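Local atomic coordinates of uncharacterized protein Atu1872 (Agrobacterium tumefaciens, PDB entry 2QNT), a protein that is of unknown function but belongs to the glyoxalase/bleomycin resistance protein/dioxygenase family and is built on a glyoxalase-like domain. Residues Glu36-Ser40 with Phe41-Glu45; Asp86-Phe89 with Gln90-Pro94; Leu98-Leu102 with Glu103-Trp107. All blocks are in the same frame, centred on the assembly; numbering follows the deposited sequence.

Contact 1: residues Glu36-Ser40 with Phe41-Glu45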
loop_
_atom_site.group_PDB
_atom_site.type_symbol
_atom_site.label_atom_id
_atom_site.label_comp_id
_atom_site.label_asym_id
_atom_site.label_seq_id
_atom_site.Cartn_x
_atom_site.Cartn_y
_atom_site.Cartn_z
ATOM N N GLU A 36 -14.590 -4.795 7.422
ATOM C CA GLU A 36 -14.549 -5.475 8.706
ATOM C C GLU A 36 -13.568 -4.810 9.656
ATOM O O GLU A 36 -12.515 -4.316 9.271
ATOM C CB GLU A 36 -14.256 -6.966 8.538
ATOM C CG GLU A 36 -14.686 -7.777 9.750
ATOM C CD GLU A 36 -14.570 -9.275 9.550
ATOM O OE1 GLU A 36 -14.143 -9.702 8.456
ATOM O OE2 GLU A 36 -14.929 -10.014 10.490
ATOM N N ASP A 37 -13.958 -4.761 10.917
ATOM C CA ASP A 37 -13.229 -4.091 11.972
ATOM C C ASP A 37 -12.890 -5.184 12.966
ATOM O O ASP A 37 -13.780 -5.767 13.566
ATOM C CB ASP A 37 -14.081 -2.975 12.599
ATOM C CG ASP A 37 -13.332 -2.155 13.643
ATOM O OD1 ASP A 37 -12.306 -2.605 14.185
ATOM O OD2 ASP A 37 -13.803 -1.039 13.949
ATOM N N PHE A 38 -11.603 -5.487 13.100
ATOM C CA PHE A 38 -11.142 -6.501 14.034
ATOM C C PHE A 38 -10.597 -5.906 15.340
ATOM O O PHE A 38 -10.220 -6.654 16.245
ATOM C CB PHE A 38 -10.010 -7.310 13.406
ATOM C CG PHE A 38 -10.388 -8.087 12.185
ATOM C CD1 PHE A 38 -10.244 -7.542 10.916
ATOM C CD2 PHE A 38 -10.838 -9.401 12.305
ATOM C CE1 PHE A 38 -10.571 -8.310 9.796
ATOM C CE2 PHE A 38 -11.183 -10.135 11.174
ATOM C CZ PHE A 38 -11.024 -9.583 9.931
ATOM N N GLY A 39 -10.621 -4.587 15.471
ATOM C CA GLY A 39 -10.025 -3.908 16.607
ATOM C C GLY A 39 -8.708 -3.290 16.174
ATOM O O GLY A 39 -8.650 -2.125 15.822
ATOM N N SER A 40 -7.644 -4.088 16.181
ATOM C CA SER A 40 -6.303 -3.588 15.838
ATOM C C SER A 40 -6.085 -3.495 14.330
ATOM O O SER A 40 -5.053 -3.003 13.898
ATOM C CB SER A 40 -5.202 -4.467 16.451
ATOM O OG SER A 40 -5.163 -5.766 15.880
ATOM N N PHE A 41 -7.034 -3.998 13.551
ATOM C CA PHE A 41 -6.915 -4.085 12.079
ATOM C C PHE A 41 -8.259 -3.743 11.518
ATOM O O PHE A 41 -9.267 -4.250 11.980
ATOM C CB PHE A 41 -6.512 -5.528 11.718
ATOM C CG PHE A 41 -6.354 -5.843 10.228
ATOM C CD1 PHE A 41 -6.955 -6.987 9.669
ATOM C CD2 PHE A 41 -5.592 -5.045 9.394
ATOM C CE1 PHE A 41 -6.782 -7.286 8.319
ATOM C CE2 PHE A 41 -5.398 -5.377 8.063
ATOM C CZ PHE A 41 -6.000 -6.476 7.508
ATOM N N VAL A 42 -8.278 -2.888 10.506
ATOM C CA VAL A 42 -9.498 -2.486 9.859
ATOM C C VAL A 42 -9.345 -2.646 8.350
ATOM O O VAL A 42 -8.393 -2.155 7.759
ATOM C CB VAL A 42 -9.874 -1.001 10.213
ATOM C CG1 VAL A 42 -11.185 -0.596 9.520
ATOM C CG2 VAL A 42 -9.984 -0.788 11.729
ATOM N N LEU A 43 -10.289 -3.369 7.750
ATOM C CA LEU A 43 -10.387 -3.517 6.306
ATOM C C LEU A 43 -11.471 -2.595 5.796
ATOM O O LEU A 43 -12.602 -2.612 6.319
ATOM C CB LEU A 43 -10.806 -4.921 5.930
ATOM C CG LEU A 43 -9.897 -6.067 6.226
ATOM C CD1 LEU A 43 -10.556 -7.354 5.828
ATOM C CD2 LEU A 43 -8.615 -5.888 5.455
ATOM N N PHE A 44 -11.136 -1.844 4.754
ATOM C CA PHE A 44 -12.096 -1.001 4.071
ATOM C C PHE A 44 -12.504 -1.580 2.730
ATOM O O PHE A 44 -11.769 -2.347 2.120
ATOM C CB PHE A 44 -11.559 0.404 3.851
ATOM C CG PHE A 44 -11.244 1.139 5.118
ATOM C CD1 PHE A 44 -9.980 1.076 5.695
ATOM C CD2 PHE A 44 -12.207 1.904 5.743
ATOM C CE1 PHE A 44 -9.704 1.750 6.865
ATOM C CE2 PHE A 44 -11.925 2.573 6.927
ATOM C CZ PHE A 44 -10.675 2.504 7.477
ATOM N N GLU A 45 -13.675 -1.168 2.260
ATOM C CA GLU A 45 -14.084 -1.452 0.887
ATOM C C GLU A 45 -13.052 -0.764 -0.037
ATOM O O GLU A 45 -12.439 0.262 0.304
ATOM C CB GLU A 45 -15.511 -0.956 0.614
ATOM C CG GLU A 45 -16.592 -1.635 1.462
ATOM C CD GLU A 45 -18.018 -1.207 1.121
ATOM O OE1 GLU A 45 -18.199 -0.430 0.159
ATOM O OE2 GLU A 45 -18.968 -1.649 1.821
#
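The rings of Phe38 and Phe41 lie side by side and point the same way, their planes 21° apart. They are slid so far past each other that they barely overlap, with centroids 5.7 Å apart. The touch is therefore made by the near corners, Phe38 CD1 to Phe41 CD1 at 3.6 Å. In one of the two conformers of Glu36, its CG lies over one face of the Phe38 ring, set toward the rim. Two groups meet the ring at its edge: the carbonyl oxygen of Phe41, and Leu43 CD1, which comes to 4.1 Å from Phe38 CE1. Phe41 turns CG anti to its own nitrogen (chi1 179°), which brings its ring alongside that of Phe38. The Phe41 ring also meets the ring of His51.

The backbone is a tight beta hairpin between strands 34-37 and 41-44. Glu36 and Leu43 form an antiparallel hydrogen-bonded pair. Leu43 N gives to Glu36 O at 2.9 Å, and Glu36 N returns a longer bond to Leu43 O. Nearer the turn, Phe38 N meets Phe41 O at 2.9 Å, almost straight out from the carbonyl.

Asp37 and Val42 are the adjacent non-hydrogen-bonded pair. Val42 CG2 rests 3.8 Å from Asp37 OD1. That same oxygen accepts from Gly39 N at 2.9 Å and makes an Asx turn, which ties the loop back to the end of the strand. The other carboxylate oxygen, OD2, forms a salt bridge with Lys23 of helix 19-29, so both oxygens of Asp37 are held. Val42 is buried on this face against Ile19 and Lys23. The side chain of Phe38 lies about 4 Å from a bound HEPES molecule, probably from the crystallisation liquor.

Contact 2: residues Asp86-Phe89 with Gln90-Pro94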
loop_
_atom_site.group_PDB
_atom_site.type_symbol
_atom_site.label_atom_id
_atom_site.label_comp_id
_atom_site.label_asym_id
_atom_site.label_seq_id
_atom_site.Cartn_x
_atom_site.Cartn_y
_atom_site.Cartn_z
ATOM N N ASP A 86 -13.526 17.934 -6.865
ATOM C CA ASP A 86 -13.785 19.256 -6.286
ATOM C C ASP A 86 -14.547 19.179 -4.967
ATOM O O ASP A 86 -14.208 19.884 -4.026
ATOM C CB ASP A 86 -14.546 20.126 -7.272
ATOM C CG ASP A 86 -13.744 20.377 -8.520
ATOM O OD1 ASP A 86 -12.739 21.083 -8.428
ATOM O OD2 ASP A 86 -14.114 19.855 -9.593
ATOM N N ALA A 87 -15.580 18.347 -4.924
ATOM C CA ALA A 87 -16.345 18.136 -3.693
ATOM C C ALA A 87 -15.456 17.488 -2.644
ATOM O O ALA A 87 -15.502 17.884 -1.476
ATOM C CB ALA A 87 -17.598 17.281 -3.942
ATOM N N ALA A 88 -14.657 16.490 -3.035
ATOM C CA ALA A 88 -13.757 15.831 -2.100
ATOM C C ALA A 88 -12.805 16.846 -1.490
ATOM O O ALA A 88 -12.525 16.796 -0.290
ATOM C CB ALA A 88 -12.938 14.685 -2.781
ATOM N N PHE A 89 -12.236 17.716 -2.325
ATOM C CA PHE A 89 -11.284 18.702 -1.822
ATOM C C PHE A 89 -11.953 19.652 -0.820
ATOM O O PHE A 89 -11.402 19.946 0.256
ATOM C CB PHE A 89 -10.699 19.490 -2.994
ATOM C CG PHE A 89 -9.664 20.487 -2.592
ATOM C CD1 PHE A 89 -8.437 20.071 -2.107
ATOM C CD2 PHE A 89 -9.885 21.837 -2.741
ATOM C CE1 PHE A 89 -7.480 20.991 -1.718
ATOM C CE2 PHE A 89 -8.909 22.756 -2.381
ATOM C CZ PHE A 89 -7.728 22.330 -1.842
ATOM N N GLN A 90 -13.160 20.104 -1.165
ATOM C CA GLN A 90 -13.883 21.065 -0.315
ATOM C C GLN A 90 -14.147 20.412 1.018
ATOM O O GLN A 90 -14.061 21.071 2.082
ATOM C CB GLN A 90 -15.201 21.532 -0.991
ATOM C CG GLN A 90 -16.153 22.392 -0.106
ATOM C CD GLN A 90 -17.316 23.011 -0.871
ATOM O OE1 GLN A 90 -18.355 23.326 -0.286
ATOM N NE2 GLN A 90 -17.147 23.195 -2.174
ATOM N N ASP A 91 -14.480 19.121 0.951
ATOM C CA ASP A 91 -14.878 18.429 2.162
ATOM C C ASP A 91 -13.680 18.004 3.035
ATOM O O ASP A 91 -13.806 18.076 4.260
ATOM C CB ASP A 91 -15.982 17.355 1.902
ATOM C CG ASP A 91 -15.455 15.972 1.607
ATOM O OD1 ASP A 91 -16.229 15.130 1.071
ATOM O OD2 ASP A 91 -14.299 15.705 1.921
ATOM N N ILE A 92 -12.527 17.675 2.428
ATOM C CA ILE A 92 -11.347 17.144 3.105
ATOM C C ILE A 92 -10.280 18.176 3.484
ATOM O O ILE A 92 -9.698 18.102 4.564
ATOM C CB ILE A 92 -10.679 16.008 2.238
ATOM C CG1 ILE A 92 -11.588 14.789 2.219
ATOM C CG2 ILE A 92 -9.297 15.609 2.784
ATOM C CD1 ILE A 92 -11.368 13.801 1.110
ATOM N N ALA A 93 -9.988 19.110 2.581
ATOM C CA ALA A 93 -8.830 19.997 2.747
ATOM C C ALA A 93 -8.745 20.714 4.081
ATOM O O ALA A 93 -7.665 20.798 4.674
ATOM C CB ALA A 93 -8.779 21.014 1.626
ATOM N N PRO A 94 -9.866 21.249 4.589
ATOM C CA PRO A 94 -9.730 21.962 5.877
ATOM C C PRO A 94 -9.284 21.109 7.067
ATOM O O PRO A 94 -8.866 21.658 8.104
ATOM C CB PRO A 94 -11.145 22.497 6.127
ATOM C CG PRO A 94 -11.789 22.465 4.774
ATOM C CD PRO A 94 -11.231 21.323 4.053
#
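Ala93 CB sits over one face of the Phe89 ring, one helical turn further on. The methyl carbon is 3.9 Å from the ring centroid and 22° off the ring normal, a CH-pi contact. It is displaced toward the rim, and Phe89 CE1 is its nearest ring atom at 3.6 Å. The ring comes within range because CG of Phe89 stands opposite the backbone nitrogen (chi1 -177°). A looser apolar contact joins Ala88 CB to Ile92 CD1 at 4.3 Å.

The helical backbone puts both pairs one turn apart. Successive i to i+4 bonds run from Gln90 N to Asp86 O, Asp91 N to Ala87 O, Ile92 N to Ala88 O and Ala93 N to Phe89 O. The last is 2.8 Å long and helps hold Ala93 CB over the ring face. Ile92 N also has a weak second bond to Phe89 O at 3.3 Å. The chain passes into a 3-10 segment at Ala93 and Pro94.

Further out, Asp86 forms a salt bridge with Arg110, and Asp84 OD1 accepts from Ala87 N. Phe89 meets the ring of Phe112 edge-to-face. Its side chain also touches Leu98, Pro101 and Leu102. In this second beta-alpha-beta-beta-beta module of the glyoxalase fold, helix 85-92 thus packs against strands 98-104 and 110-115, while Ile92 touches Met7 of the second subunit.

Contact 3: residues Leu98-Leu102 with Glu103-Trp107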
loop_
_atom_site.group_PDB
_atom_site.type_symbol
_atom_site.label_atom_id
_atom_site.label_comp_id
_atom_site.label_asym_id
_atom_site.label_seq_id
_atom_site.Cartn_x
_atom_site.Cartn_y
_atom_site.Cartn_z
ATOM N N LEU A 98 -2.320 19.619 4.099
ATOM C CA LEU A 98 -2.054 19.479 2.681
ATOM C C LEU A 98 -0.565 19.487 2.398
ATOM O O LEU A 98 0.202 20.230 2.994
ATOM C CB LEU A 98 -2.697 20.611 1.842
ATOM C CG LEU A 98 -4.219 20.647 1.778
ATOM C CD1 LEU A 98 -4.712 21.969 1.117
ATOM C CD2 LEU A 98 -4.781 19.471 1.052
ATOM N N ILE A 99 -0.171 18.691 1.417
ATOM C CA ILE A 99 1.096 18.831 0.728
ATOM C C ILE A 99 0.952 19.898 -0.345
ATOM O O ILE A 99 1.785 20.775 -0.446
ATOM C CB ILE A 99 1.568 17.469 0.175
ATOM C CG1 ILE A 99 1.880 16.489 1.338
ATOM C CG2 ILE A 99 2.770 17.682 -0.731
ATOM C CD1 ILE A 99 2.039 15.054 0.900
ATOM N N HIS A 100 -0.151 19.851 -1.102
ATOM C CA HIS A 100 -0.465 20.889 -2.077
ATOM C C HIS A 100 -1.969 20.790 -2.356
ATOM O O HIS A 100 -2.602 19.738 -2.112
ATOM C CB HIS A 100 0.361 20.748 -3.380
ATOM C CG HIS A 100 0.115 19.487 -4.155
ATOM N ND1 HIS A 100 -1.018 19.285 -4.926
ATOM C CD2 HIS A 100 0.877 18.379 -4.300
ATOM C CE1 HIS A 100 -0.944 18.080 -5.488
ATOM N NE2 HIS A 100 0.191 17.514 -5.109
ATOM N N PRO A 101 -2.540 21.881 -2.896
ATOM C CA PRO A 101 -3.978 21.918 -3.195
ATOM C C PRO A 101 -4.313 21.198 -4.481
ATOM O O PRO A 101 -3.454 20.592 -5.121
ATOM C CB PRO A 101 -4.299 23.415 -3.236
ATOM C CG PRO A 101 -3.041 24.070 -3.539
ATOM C CD PRO A 101 -1.897 23.181 -3.118
ATOM N N LEU A 102 -5.572 21.283 -4.872
ATOM C CA LEU A 102 -6.057 20.605 -6.038
ATOM C C LEU A 102 -5.471 21.264 -7.272
ATOM O O LEU A 102 -5.803 22.426 -7.569
ATOM C CB LEU A 102 -7.606 20.622 -5.991
ATOM C CG LEU A 102 -8.371 19.940 -7.119
ATOM C CD1 LEU A 102 -7.957 18.521 -7.306
ATOM C CD2 LEU A 102 -9.848 20.035 -6.760
ATOM N N GLU A 103 -4.608 20.541 -7.980
ATOM C CA GLU A 103 -3.758 21.081 -9.078
ATOM C C GLU A 103 -3.689 20.102 -10.216
ATOM O O GLU A 103 -3.517 18.922 -9.991
ATOM C CB GLU A 103 -2.303 21.284 -8.552
ATOM C CG GLU A 103 -2.213 22.383 -7.496
ATOM C CD GLU A 103 -0.821 22.594 -6.865
ATOM O OE1 GLU A 103 0.103 21.789 -7.045
ATOM O OE2 GLU A 103 -0.645 23.628 -6.185
ATOM N N ARG A 104 -3.795 20.583 -11.437
ATOM C CA ARG A 104 -3.581 19.790 -12.605
ATOM C C ARG A 104 -2.122 19.340 -12.657
ATOM O O ARG A 104 -1.188 20.140 -12.619
ATOM C CB ARG A 104 -3.986 20.564 -13.849
ATOM C CG ARG A 104 -4.026 19.685 -15.095
ATOM C CD ARG A 104 -4.592 20.381 -16.313
ATOM N NE ARG A 104 -5.894 21.004 -16.074
ATOM C CZ ARG A 104 -7.072 20.371 -16.015
ATOM N NH1 ARG A 104 -7.162 19.057 -16.182
ATOM N NH2 ARG A 104 -8.181 21.077 -15.793
ATOM N N GLN A 105 -1.949 18.038 -12.785
ATOM C CA GLN A 105 -0.618 17.431 -12.883
ATOM C C GLN A 105 -0.097 17.473 -14.317
ATOM O O GLN A 105 -0.830 17.808 -15.247
ATOM C CB GLN A 105 -0.659 15.991 -12.358
ATOM C CG GLN A 105 -1.150 15.889 -10.934
ATOM C CD GLN A 105 -0.240 16.608 -9.981
ATOM O OE1 GLN A 105 0.873 16.146 -9.743
ATOM N NE2 GLN A 105 -0.686 17.751 -9.432
ATOM N N ALA A 106 1.171 17.107 -14.486
ATOM C CA ALA A 106 1.823 17.168 -15.793
ATOM C C ALA A 106 1.110 16.304 -16.834
ATOM O O ALA A 106 1.208 16.553 -18.024
ATOM C CB ALA A 106 3.301 16.740 -15.666
ATOM N N TRP A 107 0.432 15.262 -16.373
ATOM C CA TRP A 107 -0.306 14.345 -17.235
ATOM C C TRP A 107 -1.788 14.695 -17.389
ATOM O O TRP A 107 -2.552 13.931 -17.975
ATOM C CB TRP A 107 -0.163 12.917 -16.705
ATOM C CG TRP A 107 -0.515 12.725 -15.259
ATOM C CD1 TRP A 107 -1.698 12.265 -14.756
ATOM C CD2 TRP A 107 0.354 12.911 -14.133
ATOM N NE1 TRP A 107 -1.613 12.168 -13.389
ATOM C CE2 TRP A 107 -0.376 12.581 -12.980
ATOM C CE3 TRP A 107 1.675 13.352 -13.983
ATOM C CZ2 TRP A 107 0.184 12.604 -11.707
ATOM C CZ3 TRP A 107 2.210 13.431 -12.701
ATOM C CH2 TRP A 107 1.466 13.064 -11.588
#
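Pro101 O accepts a 2.8 Å hydrogen bond from His100 ND1, the side chain of the residue just before it, and has Glu103 CG 3.2 Å away. The bond is sound on both sides: the donor lies in the carbonyl plane on a lone pair, and the oxygen lies close to the plane of the imidazole. Across the corner, the carboxylate of Glu103 lies near the same ring. Its plane is only 11° from that of the imidazole, and Glu103 OE1 stands 3.5 Å from His100 ND1. The angle is too poor for a hydrogen bond. Glu103 CG stands beside the backbone nitrogen (chi1 -67°), which turns the chain back, and the extended chain beyond it carries the carboxylate to the ring. Its other oxygen, OE2, rests against the proline ring, 3.3 Å from Pro101 CD.

Gln105 folds its side chain back along the strand, with a bend at chi2. Gln105 NE2 gives a nearly straight bond to Glu103 O at 3.1 Å. The donor stands above the carbonyl plane, not on a lone pair. The amide plane lies 8° from that of the imidazole, with Gln105 NE2 4.0 Å from His100 CE1. Arg113 NH1 links the two side chains, being hydrogen-bonded to both His100 NE2 and Gln105 OE1.

The chain turns a corner within 98-104, one of the two outermost strands of its sheet. Backbone bonds from Ile99 to Arg113 and from Glu103 to Val111 join it to strand 110-115 in a beta hairpin. Leu102 packs on helix 85-92, while His100 and Gln105 touch Ile60 and Thr59 of the second subunit.

In the fold
The three contacts lie in one glyoxalase-like domain. Its order of strand, helix and three strands occurs twice, the beta-alpha-beta-beta-beta module of the glyoxalase fold. Contact 1 lies in the first module, contacts 2 and 3 in the second. Contacts 1 and 3 are at the surface, each involving an edge strand of its own sheet, on opposite sides of the chain's centre and about 30 Å apart between centres. Contact 2, partly buried, lies beside contact 3: Phe89 CE1 is 3.7 Å from Leu102 N. Contact 1 combines strand pairing with aromatic packing, contact 2 helix bonds with a CH-pi touch, and contact 3 polar side chains tied to backbone carbonyls. Contacts 2 and 3 also reach the second subunit.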